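Local coordinates for YlmD (Geobacillus stearothermophilus, PDB 6T1B), which catalyses the phosphorolysis of adenosine, inosine and S-methyl-5'-thioadenosine to free base and sugar phosphate, and also deaminates adenosine, at residues 39-49 / 252-263. Numbering follows the deposited sequence.
With NOS (inosine), chain B.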
ATOM      1  N   PRO A  39      13.463   8.430 -16.071  1.00 13.01           N
ATOM      2  CA  PRO A  39      12.117   7.912 -15.804  1.00 12.49           C
ATOM      3  C   PRO A  39      11.809   7.818 -14.316  1.00 11.41           C
ATOM      4  O   PRO A  39      10.651   7.580 -13.940  1.00 12.84           O
ATOM      5  CB  PRO A  39      12.120   6.519 -16.457  1.00 14.33           C
ATOM      6  CG  PRO A  39      13.567   6.131 -16.462  1.00 16.32           C
ATOM      7  CD  PRO A  39      14.371   7.389 -16.613  1.00 14.83           C
ATOM      8  N   PHE A  40      12.829   7.900 -13.464  1.00 10.40           N
ATOM      9  CA  PHE A  40      12.670   7.763 -12.034  1.00 10.29           C
ATOM     10  C   PHE A  40      12.555   9.104 -11.339  1.00 12.26           C
ATOM     11  O   PHE A  40      12.531   9.138 -10.107  1.00 11.49           O
ATOM     12  CB  PHE A  40      13.859   6.987 -11.466  1.00 12.70           C
ATOM     13  CG  PHE A  40      14.094   5.664 -12.161  1.00 10.59           C
ATOM     14  CD1 PHE A  40      15.257   5.451 -12.881  1.00 12.48           C
ATOM     15  CD2 PHE A  40      13.157   4.655 -12.103  1.00 11.58           C
ATOM     16  CE1 PHE A  40      15.457   4.241 -13.532  1.00 13.03           C
ATOM     17  CE2 PHE A  40      13.352   3.452 -12.765  1.00 13.36           C
ATOM     18  CZ  PHE A  40      14.519   3.249 -13.467  1.00 13.58           C
ATOM     19  N   ALA A  41      12.488  10.201 -12.100  1.00 11.19           N
ATOM     20  CA  ALA A  41      12.547  11.543 -11.516  1.00 11.81           C
ATOM     21  C   ALA A  41      11.343  11.765 -10.610  1.00 11.60           C
ATOM     22  O   ALA A  41      10.204  11.627 -11.059  1.00 12.24           O
ATOM     23  CB  ALA A  41      12.542  12.558 -12.649  1.00 13.59           C
ATOM     24  N   SER A  42      11.569  12.131  -9.328  1.00 11.76           N
ATOM     25  CA  SER A  42      12.880  12.191  -8.671  1.00 11.21           C
ATOM     26  C   SER A  42      12.922  11.386  -7.353  1.00 11.42           C
ATOM     27  O   SER A  42      13.969  10.847  -6.995  1.00 12.28           O
ATOM     28  CB  SER A  42      13.316  13.616  -8.349  1.00 13.28           C
ATOM     29  OG  SER A  42      12.423  14.265  -7.465  1.00 13.36           O
ATOM     30  N   LEU A  43      11.810  11.306  -6.610  1.00 11.38           N
ATOM     31  CA  LEU A  43      11.796  10.599  -5.320  1.00 11.29           C
ATOM     32  C   LEU A  43      11.424   9.132  -5.494  1.00 10.49           C
ATOM     33  O   LEU A  43      10.467   8.617  -4.921  1.00 10.08           O
ATOM     34  CB  LEU A  43      10.880  11.293  -4.322  1.00 11.42           C
ATOM     35  CG  LEU A  43      11.099  10.926  -2.863  1.00 12.47           C
ATOM     36  CD1 LEU A  43      12.353  11.541  -2.295  1.00 12.43           C
ATOM     37  CD2 LEU A  43       9.894  11.307  -2.027  1.00 13.77           C
ATOM     38  N   ASN A  44      12.221   8.440  -6.305  1.00 10.00           N
ATOM     39  CA  ASN A  44      12.014   7.024  -6.506  1.00  9.44           C
ATOM     40  C   ASN A  44      12.465   6.266  -5.273  1.00  9.97           C
ATOM     41  O   ASN A  44      13.643   6.322  -4.898  1.00 10.57           O
ATOM     42  CB  ASN A  44      12.769   6.502  -7.707  1.00  9.96           C
ATOM     43  CG  ASN A  44      12.685   5.017  -7.784  1.00 10.23           C
ATOM     44  OD1 ASN A  44      11.653   4.415  -7.469  1.00 10.47           O
ATOM     45  ND2 ASN A  44      13.775   4.387  -8.158  1.00 10.80           N
ATOM     46  N   MET A  45      11.546   5.540  -4.663  1.00  9.70           N
ATOM     47  CA  MET A  45      11.849   4.756  -3.469  1.00  9.86           C
ATOM     48  C   MET A  45      12.139   3.285  -3.737  1.00 11.62           C
ATOM     49  O   MET A  45      12.473   2.548  -2.789  1.00 12.28           O
ATOM     50  CB  MET A  45      10.684   4.873  -2.493  1.00 10.28           C
ATOM     51  CG  MET A  45      10.353   6.288  -2.153  1.00 11.25           C
ATOM     52  SD  MET A  45      11.790   7.123  -1.402  1.00 14.76           S
ATOM     53  CE  MET A  45      11.056   8.279  -0.305  1.00 21.17           C
ATOM     54  N   GLY A  46      11.995   2.825  -4.975  1.00 10.48           N
ATOM     55  CA  GLY A  46      12.114   1.419  -5.294  1.00 12.43           C
ATOM     56  C   GLY A  46      13.540   1.043  -5.629  1.00 12.15           C
ATOM     57  O   GLY A  46      14.166   1.655  -6.494  1.00 11.77           O
ATOM     58  N   LEU A  47      14.058   0.038  -4.924  1.00 12.40           N
ATOM     59  CA  LEU A  47      15.388  -0.502  -5.133  1.00 11.90           C
ATOM     60  C   LEU A  47      15.442  -1.567  -6.217  1.00 12.12           C
ATOM     61  O   LEU A  47      16.543  -2.005  -6.569  1.00 14.82           O
ATOM     62  CB  LEU A  47      15.921  -1.120  -3.832  1.00 13.26           C
ATOM     63  CG  LEU A  47      16.224  -0.080  -2.741  1.00 12.78           C
ATOM     64  CD1 LEU A  47      16.377  -0.778  -1.400  1.00 14.60           C
ATOM     65  CD2 LEU A  47      17.458   0.719  -3.108  1.00 14.60           C
ATOM     66  N   HIS A  48      14.296  -2.018  -6.734  1.00 13.09           N
ATOM     67  CA  HIS A  48      14.311  -3.074  -7.730  1.00 16.29           C
ATOM     68  C   HIS A  48      13.626  -2.667  -9.025  1.00 14.60           C
ATOM     69  O   HIS A  48      12.851  -3.429  -9.599  1.00 16.15           O
ATOM     70  CB  HIS A  48      13.716  -4.395  -7.237  1.00 24.48           C
ATOM     71  CG  HIS A  48      14.002  -5.560  -8.149  1.00 29.35           C
ATOM     72  ND1 HIS A  48      15.255  -6.130  -8.261  1.00 37.90           N
ATOM     73  CD2 HIS A  48      13.212  -6.228  -9.026  1.00 33.45           C
ATOM     74  CE1 HIS A  48      15.216  -7.121  -9.136  1.00 29.44           C
ATOM     75  NE2 HIS A  48      13.987  -7.198  -9.618  1.00 44.83           N
ATOM     76  N   VAL A  49      13.911  -1.453  -9.491  1.00 12.92           N
ATOM     77  CA  VAL A  49      13.382  -0.985 -10.758  1.00 14.16           C
ATOM     78  C   VAL A  49      14.474  -0.546 -11.715  1.00 12.88           C
ATOM     79  O   VAL A  49      14.172   0.003 -12.774  1.00 14.27           O
ATOM     80  CB  VAL A  49      12.331   0.132 -10.595  1.00 14.69           C
ATOM     81  CG1 VAL A  49      11.109  -0.398  -9.907  1.00 16.34           C
ATOM     82  CG2 VAL A  49      12.913   1.331  -9.859  1.00 13.80           C
ATOM     83  N   PHE A 252       4.233   8.439  -9.763  1.00 10.42           N
ATOM     84  CA  PHE A 252       4.662   7.442 -10.722  1.00 10.33           C
ATOM     85  C   PHE A 252       3.478   6.523 -11.007  1.00 11.32           C
ATOM     86  O   PHE A 252       2.676   6.229 -10.125  1.00 11.30           O
ATOM     87  CB  PHE A 252       5.777   6.572 -10.155  1.00  9.26           C
ATOM     88  CG  PHE A 252       6.988   7.339  -9.695  1.00  9.07           C
ATOM     89  CD1 PHE A 252       7.339   7.350  -8.333  1.00 12.32           C
ATOM     90  CD2 PHE A 252       7.798   8.027 -10.580  1.00 10.95           C
ATOM     91  CE1 PHE A 252       8.465   8.059  -7.904  1.00 12.11           C
ATOM     92  CE2 PHE A 252       8.902   8.723 -10.145  1.00 11.14           C
ATOM     93  CZ  PHE A 252       9.241   8.709  -8.799  1.00 10.52           C
ATOM     94  N   SER A 253       3.411   6.006 -12.231  1.00  9.82           N
ATOM     95  CA  SER A 253       2.363   5.074 -12.613  1.00 10.30           C
ATOM     96  C   SER A 253       2.946   4.050 -13.569  1.00  9.49           C
ATOM     97  O   SER A 253       3.341   4.400 -14.677  1.00 10.93           O
ATOM     98  CB  SER A 253       1.192   5.797 -13.287  1.00 11.76           C
ATOM     99  OG  SER A 253       0.278   4.883 -13.855  1.00 11.98           O
ATOM    100  N   HIS A 254       2.968   2.791 -13.149  1.00 10.11           N
ATOM    101  CA  HIS A 254       3.449   1.733 -14.037  1.00 10.62           C
ATOM    102  C   HIS A 254       2.720   1.732 -15.367  1.00 11.75           C
ATOM    103  O   HIS A 254       3.342   1.565 -16.423  1.00 13.52           O
ATOM    104  CB  HIS A 254       3.266   0.404 -13.313  1.00 11.81           C
ATOM    105  CG  HIS A 254       3.595  -0.788 -14.147  1.00 13.47           C
ATOM    106  ND1 HIS A 254       4.889  -1.212 -14.343  1.00 15.03           N
ATOM    107  CD2 HIS A 254       2.803  -1.638 -14.837  1.00 20.11           C
ATOM    108  CE1 HIS A 254       4.882  -2.273 -15.125  1.00 13.03           C
ATOM    109  NE2 HIS A 254       3.629  -2.553 -15.444  1.00 21.68           N
ATOM    110  N   ARG A 255       1.404   1.929 -15.349  1.00 11.34           N
ATOM    111  CA  ARG A 255       0.648   1.892 -16.591  1.00 13.52           C
ATOM    112  C   ARG A 255       0.885   3.150 -17.419  1.00 13.43           C
ATOM    113  O   ARG A 255       1.192   3.066 -18.614  1.00 15.29           O
ATOM    114  CB  ARG A 255      -0.839   1.678 -16.336  1.00 16.99           C
ATOM    115  CG  ARG A 255      -1.634   1.565 -17.634  1.00 24.88           C
ATOM    116  CD  ARG A 255      -3.039   1.019 -17.420  1.00 61.35           C
ATOM    117  NE  ARG A 255      -3.046  -0.440 -17.353  1.00 74.51           N
ATOM    118  CZ  ARG A 255      -3.835  -1.235 -18.075  1.00 58.16           C
ATOM    119  NH1 ARG A 255      -4.724  -0.730 -18.927  1.00 55.61           N
ATOM    120  NH2 ARG A 255      -3.744  -2.547 -17.921  1.00 66.78           N
ATOM    121  N   ARG A 256       0.729   4.339 -16.809  1.00 12.55           N
ATOM    122  CA  ARG A 256       0.826   5.563 -17.610  1.00 14.00           C
ATOM    123  C   ARG A 256       2.236   5.746 -18.141  1.00 13.60           C
ATOM    124  O   ARG A 256       2.434   6.233 -19.260  1.00 15.64           O
ATOM    125  CB  ARG A 256       0.456   6.781 -16.764  1.00 14.61           C
ATOM    126  CG  ARG A 256       0.402   8.104 -17.529  1.00 15.49           C
ATOM    127  CD  ARG A 256       0.402   9.309 -16.601  1.00 20.16           C
ATOM    128  NE  ARG A 256       1.632   9.299 -15.840  1.00 21.99           N
ATOM    129  CZ  ARG A 256       1.737   9.284 -14.511  1.00 14.99           C
ATOM    130  NH1 ARG A 256       0.684   9.353 -13.723  1.00 17.53           N
ATOM    131  NH2 ARG A 256       2.940   9.236 -13.990  1.00 14.41           N
ATOM    132  N   ASP A 257       3.227   5.386 -17.342  1.00 12.63           N
ATOM    133  CA  ASP A 257       4.634   5.579 -17.659  1.00 11.51           C
ATOM    134  C   ASP A 257       5.192   4.398 -18.451  1.00 14.99           C
ATOM    135  O   ASP A 257       6.416   4.303 -18.649  1.00 15.12           O
ATOM    136  CB  ASP A 257       5.471   5.841 -16.407  1.00 10.77           C
ATOM    137  CG  ASP A 257       5.034   7.084 -15.638  1.00 12.57           C
ATOM    138  OD1 ASP A 257       4.459   8.010 -16.260  1.00 15.10           O
ATOM    139  OD2 ASP A 257       5.288   7.151 -14.418  1.00 13.59           O
ATOM    140  N   ARG A 258       4.326   3.498 -18.896  1.00 13.30           N
ATOM    141  CA  ARG A 258       4.707   2.449 -19.848  1.00 15.50           C
ATOM    142  C   ARG A 258       5.781   1.539 -19.269  1.00 13.43           C
ATOM    143  O   ARG A 258       6.667   1.062 -19.987  1.00 14.92           O
ATOM    144  CB  ARG A 258       5.146   3.044 -21.180  1.00 16.87           C
ATOM    145  CG  ARG A 258       4.058   3.916 -21.797  1.00 21.54           C
ATOM    146  CD  ARG A 258       4.385   4.345 -23.206  1.00 27.17           C
ATOM    147  NE  ARG A 258       4.330   3.215 -24.125  1.00 49.55           N
ATOM    148  CZ  ARG A 258       3.215   2.771 -24.695  1.00 58.44           C
ATOM    149  NH1 ARG A 258       2.056   3.364 -24.442  1.00 58.20           N
ATOM    150  NH2 ARG A 258       3.258   1.732 -25.516  1.00 51.97           N
ATOM    151  N   GLY A 259       5.674   1.264 -17.985  1.00 12.73           N
ATOM    152  CA  GLY A 259       6.412   0.199 -17.338  1.00 11.19           C
ATOM    153  C   GLY A 259       7.793   0.540 -16.834  1.00 10.29           C
ATOM    154  O   GLY A 259       8.377  -0.280 -16.124  1.00 12.71           O
ATOM    155  N   THR A 260       8.316   1.722 -17.125  1.00 11.56           N
ATOM    156  CA  THR A 260       9.621   2.120 -16.605  1.00 12.21           C
ATOM    157  C   THR A 260       9.414   3.412 -15.826  1.00 12.35           C
ATOM    158  O   THR A 260       9.223   4.481 -16.422  1.00 13.12           O
ATOM    159  CB  THR A 260      10.670   2.295 -17.706  1.00 15.23           C
ATOM    160  OG1 THR A 260      10.966   1.026 -18.313  1.00 15.88           O
ATOM    161  CG2 THR A 260      11.967   2.831 -17.106  1.00 18.68           C
ATOM    162  N   THR A 261       9.433   3.305 -14.505  1.00 11.26           N
ATOM    163  CA  THR A 261       9.090   4.423 -13.649  1.00 10.60           C
ATOM    164  C   THR A 261       9.548   4.117 -12.229  1.00  9.71           C
ATOM    165  O   THR A 261      10.007   3.010 -11.914  1.00 10.92           O
ATOM    166  CB  THR A 261       7.587   4.724 -13.729  1.00 11.37           C
ATOM    167  OG1 THR A 261       7.342   6.023 -13.160  1.00 13.11           O
ATOM    168  CG2 THR A 261       6.754   3.650 -13.067  1.00 12.13           C
ATOM    169  N   GLY A 262       9.409   5.133 -11.372  1.00 10.90           N
ATOM    170  CA  GLY A 262       9.766   4.997  -9.981  1.00 10.13           C
ATOM    171  C   GLY A 262       8.659   4.332  -9.176  1.00  9.72           C
ATOM    172  O   GLY A 262       7.634   3.861  -9.683  1.00  9.83           O
ATOM    173  N   ARG A 263       8.900   4.290  -7.877  1.00  9.29           N
ATOM    174  CA  ARG A 263       7.923   3.845  -6.905  1.00  9.22           C
ATOM    175  C   ARG A 263       7.772   4.855  -5.775  1.00  9.12           C
ATOM    176  O   ARG A 263       8.762   5.408  -5.274  1.00 10.33           O
ATOM    177  CB  ARG A 263       8.342   2.514  -6.280  1.00  9.89           C
ATOM    178  CG  ARG A 263       8.503   1.375  -7.256  1.00 10.11           C
ATOM    179  CD  ARG A 263       7.160   0.939  -7.805  1.00 12.41           C
ATOM    180  NE  ARG A 263       7.275  -0.200  -8.706  1.00 14.11           N
ATOM    181  CZ  ARG A 263       7.355  -0.106 -10.028  1.00 17.16           C
ATOM    182  NH1 ARG A 263       7.334   1.072 -10.631  1.00 14.38           N
ATOM    183  NH2 ARG A 263       7.461  -1.203 -10.773  1.00 20.09           N
TER
HETATM  184  N9  NOS B 301       9.699  -3.085  -6.845  1.00 28.56           N
HETATM  185  C4  NOS B 301       9.825  -3.121  -5.506  1.00 26.01           C
HETATM  186  N3  NOS B 301       9.064  -3.794  -4.426  1.00 25.85           N
HETATM  187  C2  NOS B 301       9.501  -3.657  -3.066  1.00 25.92           C
HETATM  188  N1  NOS B 301      10.659  -2.879  -2.726  1.00 25.76           N
HETATM  189  C6  NOS B 301      11.421  -2.216  -3.714  1.00 23.83           C
HETATM  190  O6  NOS B 301      12.371  -1.570  -3.364  1.00 19.81           O
HETATM  191  C5  NOS B 301      10.931  -2.378  -5.167  1.00 24.18           C
HETATM  192  N7  NOS B 301      11.403  -1.871  -6.263  1.00 21.97           N
HETATM  193  C8  NOS B 301      10.679  -2.295  -7.296  1.00 27.12           C
HETATM  194  C5' NOS B 301       5.464  -3.091  -6.094  1.00 40.47           C
HETATM  195  O5' NOS B 301       4.362  -2.294  -6.518  1.00 41.78           O
HETATM  196  C4' NOS B 301       6.237  -3.618  -7.277  1.00 38.12           C
HETATM  197  O4' NOS B 301       7.471  -2.872  -7.382  1.00 35.88           O
HETATM  198  C1' NOS B 301       8.565  -3.756  -7.507  1.00 33.55           C
HETATM  199  C2' NOS B 301       8.114  -5.091  -6.923  1.00 36.43           C
HETATM  200  O2' NOS B 301       8.806  -6.165  -7.545  1.00 37.52           O
HETATM  201  C3' NOS B 301       6.615  -5.099  -7.226  1.00 38.34           C
HETATM  202  O3' NOS B 301       6.391  -5.685  -8.519  1.00 39.57           O
HETATM  203  O   HOH W   1       8.761   7.233 -16.099  1.00 19.03           O
HETATM  204  O   HOH W   2       8.640   8.812 -14.649  1.00 45.52           O
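Val-49 lays CG1 over the middle of one face of the Arg-263 guanidinium, 3.8 Å from CZ, and the same methyl reaches inosine C8 at 3.3 Å. With the chain bent at chi2 (-70°), the Arg-263 guanidinium folds back alongside Gly-262, NE facing the ribose. NE gives an almost straight bond to the ring oxygen O4' of inosine (3.0 Å, 175°), at the edge of the guanidinium, while NH1 fixes its rotation by bonding Gly-262 O from above that carbonyl's plane. Replaced by alanine, this position would probably leave O4' without its NE donor and the Val-49 methyl without the flat group it packs on. Leu-47 N binds inosine O6, so the two loops hold base and sugar, and the Arg-263 side chain forms part of the active-site wall, about 6 Å from the catalytic zinc held by His-81, Cys-126 and His-143.

Behind the pocket, Asn-44 has CG anti to the backbone N (chi1 172°), placing OD1 between two amides that come from opposite faces of its plane: Arg-263 N at 2.8 Å and Gly-46 N, the latter closing an Asx turn. Met-45 N returns a bond to Arg-263 O, in the carbonyl plane. The Phe-252 ring carries Gly-262 CA over its centre, and its CE2 meets Ala-41 O at 3.3 Å. Phe-40 turns its edge to Thr-261 O, 3.5 Å from CE2.

Asn-44 ND2 hydrogen-bonds Asp-51 OD2, while Asn-59 ND2 and Arg-60 NH1 of helix 53-67 bond Asn-44 O and Met-45 O, respectively. Arg-263 leads into strand 264-269, whose Leu-265 touches Met-45 and Met-264 Phe-252.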